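Side-chain contacts in vacuolar protein sorting-associated protein 54 (Mus musculus, PDB 3N1E), which probably serves, as a subunit of the GARP tethering complex whose C-terminal domain is seen here, in retrograde transport from endosomes to the trans-Golgi network: residues Ile31-Phe36 with Asn85-Leu90; Ala117-Asn122 with Leu134-Ile139. All blocks are in the same frame, centred on the assembly; numbering follows the deposited sequence. Where two conformers were deposited one is given.

Contact 1 (Ile31-Phe36 with Asn85-Leu90)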
# COMPACT_ATOMS: atom_id res chain seq x y z
N ILE A 31 -0.36 -4.98 10.20
CA ILE A 31 0.02 -3.75 10.86
C ILE A 31 -0.45 -2.54 10.07
O ILE A 31 -1.02 -1.60 10.64
CB ILE A 31 1.55 -3.73 11.10
CG1 ILE A 31 1.91 -4.76 12.19
CG2 ILE A 31 2.05 -2.34 11.44
CD1 ILE A 31 3.38 -5.21 12.23
N MET A 32 -0.22 -2.55 8.76
CA MET A 32 -0.63 -1.38 7.99
C MET A 32 -2.15 -1.27 7.89
O MET A 32 -2.71 -0.17 7.93
CB MET A 32 0.01 -1.36 6.60
CG MET A 32 1.52 -1.35 6.60
SD MET A 32 2.24 0.10 7.40
CE MET A 32 1.78 1.38 6.27
N ASP A 33 -2.82 -2.41 7.75
CA ASP A 33 -4.29 -2.43 7.72
C ASP A 33 -4.90 -1.76 8.97
O ASP A 33 -5.85 -0.98 8.87
CB ASP A 33 -4.81 -3.86 7.55
CG ASP A 33 -6.31 -3.93 7.58
OD1 ASP A 33 -6.91 -3.53 6.56
OD2 ASP A 33 -6.86 -4.36 8.62
N SER A 34 -4.32 -2.05 10.16
CA SER A 34 -4.81 -1.44 11.38
C SER A 34 -4.56 0.07 11.43
O SER A 34 -5.43 0.84 11.85
CB SER A 34 -4.23 -2.16 12.60
OG SER A 34 -4.65 -3.51 12.61
N LEU A 35 -3.40 0.52 10.93
CA LEU A 35 -3.12 1.95 10.78
C LEU A 35 -4.12 2.65 9.87
O LEU A 35 -4.65 3.72 10.22
CB LEU A 35 -1.68 2.14 10.24
CG LEU A 35 -1.31 3.61 10.01
CD1 LEU A 35 -1.09 4.37 11.35
CD2 LEU A 35 -0.10 3.69 9.09
N PHE A 36 -4.37 2.05 8.70
CA PHE A 36 -5.34 2.61 7.76
C PHE A 36 -6.74 2.69 8.35
O PHE A 36 -7.44 3.67 8.14
CB PHE A 36 -5.37 1.83 6.44
CG PHE A 36 -4.05 1.78 5.72
CD1 PHE A 36 -3.07 2.75 5.94
CD2 PHE A 36 -3.80 0.77 4.79
CE1 PHE A 36 -1.81 2.71 5.24
CE2 PHE A 36 -2.59 0.72 4.08
CZ PHE A 36 -1.59 1.70 4.29
N ASN A 85 -1.75 -1.52 -0.70
CA ASN A 85 -2.68 -0.68 -1.48
C ASN A 85 -4.12 -1.19 -1.44
O ASN A 85 -5.06 -0.41 -1.37
CB ASN A 85 -2.20 -0.55 -2.94
CG ASN A 85 -3.05 0.36 -3.77
OD1 ASN A 85 -3.69 -0.07 -4.75
ND2 ASN A 85 -3.10 1.59 -3.39
N ALA A 86 -4.30 -2.50 -1.49
CA ALA A 86 -5.64 -3.07 -1.45
C ALA A 86 -6.32 -2.75 -0.12
O ALA A 86 -7.49 -2.42 -0.09
CB ALA A 86 -5.58 -4.58 -1.66
N SER A 87 -5.56 -2.85 0.98
CA SER A 87 -6.07 -2.48 2.29
C SER A 87 -6.42 -1.00 2.39
O SER A 87 -7.47 -0.64 2.89
CB SER A 87 -5.03 -2.83 3.38
OG SER A 87 -5.43 -2.30 4.64
N TYR A 88 -5.52 -0.14 1.90
CA TYR A 88 -5.78 1.28 1.87
C TYR A 88 -7.11 1.59 1.13
O TYR A 88 -7.96 2.33 1.64
CB TYR A 88 -4.59 1.99 1.21
CG TYR A 88 -4.86 3.43 0.85
CD1 TYR A 88 -5.19 3.77 -0.45
CD2 TYR A 88 -4.79 4.43 1.81
CE1 TYR A 88 -5.44 5.12 -0.79
CE2 TYR A 88 -5.02 5.76 1.48
CZ TYR A 88 -5.35 6.08 0.19
OH TYR A 88 -5.58 7.40 -0.13
N LYS A 89 -7.28 1.02 -0.05
CA LYS A 89 -8.47 1.26 -0.86
C LYS A 89 -9.72 0.78 -0.14
O LYS A 89 -10.74 1.45 -0.20
CB LYS A 89 -8.38 0.58 -2.23
CG LYS A 89 -7.35 1.27 -3.13
CD LYS A 89 -7.40 0.74 -4.57
CE LYS A 89 -7.06 -0.72 -4.64
NZ LYS A 89 -7.25 -1.17 -6.06
N LEU A 90 -9.63 -0.35 0.56
CA LEU A 90 -10.83 -0.87 1.24
C LEU A 90 -11.28 0.11 2.32
O LEU A 90 -12.48 0.43 2.45
CB LEU A 90 -10.58 -2.30 1.79
CG LEU A 90 -11.67 -2.97 2.63
CD1 LEU A 90 -11.63 -4.50 2.43
CD2 LEU A 90 -11.51 -2.59 4.10
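Phe36 and Asp33 meet Ser87 and Tyr88 where helices 17-40 and 74-98 pack side by side in the all-helical bundle of the Vps54 C-terminal domain. Both helices run the same way, crossing at -21° with their local axes 9.2 Å apart at closest approach.

The polar part is one hydrogen bond: Ser87 OG donates to Asp33 OD1 over 2.7 Å, on the lone pair facing away from the other carboxylate oxygen. Asp33 reaches it by holding CG anti to its backbone N (chi1 178°), which brings the carboxylate round to the neighbouring helix. His91, one turn further along helix 74-98, also bonds to OD1, and two partners on one oxygen would be expected to stabilise the ionised carboxylate.

The aromatic part is an edge-to-face, T-shaped pair. Tyr88 turns its ring edge to the face of Phe36, with centroids 5.9 Å apart and planes at 81°. Ile57 of helix 52-68 and Ile84 add further apolar packing around Phe36.

Close packing beside the rings joins both parts: Phe36 CE2 lies 3.7 Å from Tyr88 CB, and Ser87 OG lies at the edge of the Phe36 ring, near its plane, 3.5 Å from Phe36 CD2.

Contact 2 (Ala117-Asn122 with Leu134-Ile139)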
# COMPACT_ATOMS: atom_id res chain seq x y z
N ALA A 117 -4.20 11.69 -5.48
CA ALA A 117 -3.03 12.00 -6.33
C ALA A 117 -1.74 12.14 -5.52
O ALA A 117 -0.67 11.73 -5.99
CB ALA A 117 -3.26 13.24 -7.16
N PHE A 118 -1.82 12.73 -4.33
CA PHE A 118 -0.64 12.77 -3.43
C PHE A 118 -0.19 11.33 -3.04
O PHE A 118 0.98 10.98 -3.13
CB PHE A 118 -0.93 13.63 -2.21
CG PHE A 118 0.18 13.65 -1.21
CD1 PHE A 118 1.30 14.45 -1.43
CD2 PHE A 118 0.13 12.86 -0.06
CE1 PHE A 118 2.37 14.47 -0.52
CE2 PHE A 118 1.20 12.88 0.88
CZ PHE A 118 2.29 13.69 0.65
N TYR A 119 -1.16 10.50 -2.64
CA TYR A 119 -0.90 9.11 -2.29
C TYR A 119 -0.24 8.34 -3.42
O TYR A 119 0.74 7.64 -3.22
CB TYR A 119 -2.22 8.42 -1.90
CG TYR A 119 -2.13 6.91 -1.71
CD1 TYR A 119 -2.34 6.06 -2.78
CD2 TYR A 119 -1.78 6.36 -0.47
CE1 TYR A 119 -2.24 4.68 -2.63
CE2 TYR A 119 -1.68 4.97 -0.31
CZ TYR A 119 -1.94 4.16 -1.39
OH TYR A 119 -1.86 2.80 -1.30
N THR A 120 -0.81 8.43 -4.61
CA THR A 120 -0.31 7.69 -5.78
C THR A 120 1.10 8.14 -6.17
O THR A 120 1.98 7.30 -6.48
CB THR A 120 -1.27 7.87 -6.97
OG1 THR A 120 -2.58 7.40 -6.62
CG2 THR A 120 -0.79 7.12 -8.15
N GLY A 121 1.30 9.45 -6.18
CA GLY A 121 2.59 10.06 -6.49
C GLY A 121 3.66 9.58 -5.51
O GLY A 121 4.76 9.15 -5.92
N ASN A 122 3.34 9.66 -4.22
CA ASN A 122 4.24 9.17 -3.20
C ASN A 122 4.61 7.70 -3.44
O ASN A 122 5.80 7.35 -3.35
CB ASN A 122 3.56 9.29 -1.82
CG ASN A 122 4.46 8.84 -0.72
OD1 ASN A 122 4.28 7.76 -0.13
ND2 ASN A 122 5.49 9.64 -0.46
N LEU A 134 -2.33 0.39 -9.57
CA LEU A 134 -3.02 0.62 -8.29
C LEU A 134 -4.53 0.57 -8.37
O LEU A 134 -5.21 0.40 -7.34
CB LEU A 134 -2.57 1.97 -7.72
CG LEU A 134 -1.06 2.11 -7.48
CD1 LEU A 134 -0.80 3.54 -6.97
CD2 LEU A 134 -0.53 1.04 -6.48
N ASN A 135 -5.06 0.77 -9.58
CA ASN A 135 -6.51 0.77 -9.84
C ASN A 135 -7.26 1.60 -8.81
O ASN A 135 -8.14 1.09 -8.11
CB ASN A 135 -7.05 -0.67 -9.85
CG ASN A 135 -8.54 -0.77 -10.28
OD1 ASN A 135 -9.17 -1.80 -10.04
ND2 ASN A 135 -9.08 0.30 -10.87
N MET A 136 -6.88 2.86 -8.70
CA MET A 136 -7.46 3.70 -7.67
C MET A 136 -8.94 4.01 -7.92
O MET A 136 -9.67 4.33 -6.98
CB MET A 136 -6.65 4.96 -7.51
CG MET A 136 -6.12 5.09 -6.13
SD MET A 136 -5.00 3.79 -5.52
CE MET A 136 -5.31 4.19 -3.83
N ALA A 137 -9.37 3.92 -9.19
CA ALA A 137 -10.79 4.15 -9.55
C ALA A 137 -11.76 3.23 -8.79
O ALA A 137 -12.94 3.58 -8.63
CB ALA A 137 -10.98 4.01 -11.06
N GLU A 138 -11.27 2.08 -8.33
CA GLU A 138 -12.03 1.15 -7.48
C GLU A 138 -12.67 1.80 -6.24
O GLU A 138 -13.71 1.35 -5.76
CB GLU A 138 -11.12 -0.03 -7.09
CG GLU A 138 -11.64 -0.93 -5.98
CD GLU A 138 -10.89 -2.25 -5.88
OE1 GLU A 138 -9.68 -2.29 -6.22
OE2 GLU A 138 -11.52 -3.25 -5.48
N ILE A 139 -12.07 2.86 -5.71
CA ILE A 139 -12.60 3.48 -4.48
C ILE A 139 -13.98 4.12 -4.65
O ILE A 139 -14.63 4.43 -3.64
CB ILE A 139 -11.64 4.54 -3.89
CG1 ILE A 139 -11.57 5.80 -4.77
CG2 ILE A 139 -10.26 3.89 -3.59
CD1 ILE A 139 -10.61 6.88 -4.21
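Met136 reaches from the C-terminal tail to Tyr119 and Thr120 on helix 107-124. Its CB points to the helix, but the touching starts further out. CG comes abreast of the Thr120 hydroxyl, 4.3 Å from OG1, a loose approach; that hydroxyl is spent within its own helix, on the carbonyl of Val116. Beyond CG the chain bends (chi2 61°), turning SD to the tyrosine ring, 4.1 Å from Tyr119 CE1. This is a Met-aromatic contact, with the sulfur lying obliquely, 5.3 Å from the ring centroid and 67° off the ring normal. The terminal methyl, Met136 CE, comes closest to the ring, 3.7 Å from Tyr119 CD1; its still shorter approach to Tyr119 CE1 belongs to one of two deposited conformers and is doubtful.

The tail here is a loop passing into a 3-10 segment, 136-139, which folds back over the helix that precedes it in the chain. Tyr119 has further partners on helix 74-98: its ring stacks with Tyr88, and its hydroxyl probably hydrogen-bonds to Asn85. A second apolar touch lies at the start of the tail segment, where the Thr120 and Leu134 side chains pass in opposing directions. Thr120, itself deposited in two conformers, brings CG2 to 3.8 Å from Leu134 CD1.

Overall arrangement
Contact 1 is buried near the middle of the domain and joins two helices of the bundle, whereas contact 2, partly buried and further out, lays the C-terminal tail on helix 107-124. Their centres are 13 Å apart, and helix 74-98 serves both. Its 85-90 segment meets helix 17-40 at contact 1 and also touches both segments of contact 2, with Lys89 NZ in a salt bridge to Glu138 OE1 at 2.7 Å. The chemistry differs accordingly. The interior contact combines an aromatic pair with a serine-carboxylate bond, while the outer one has no hydrogen bond between its segments and rests on a methionine beside a tyrosine ring and on threonine and leucine methyls.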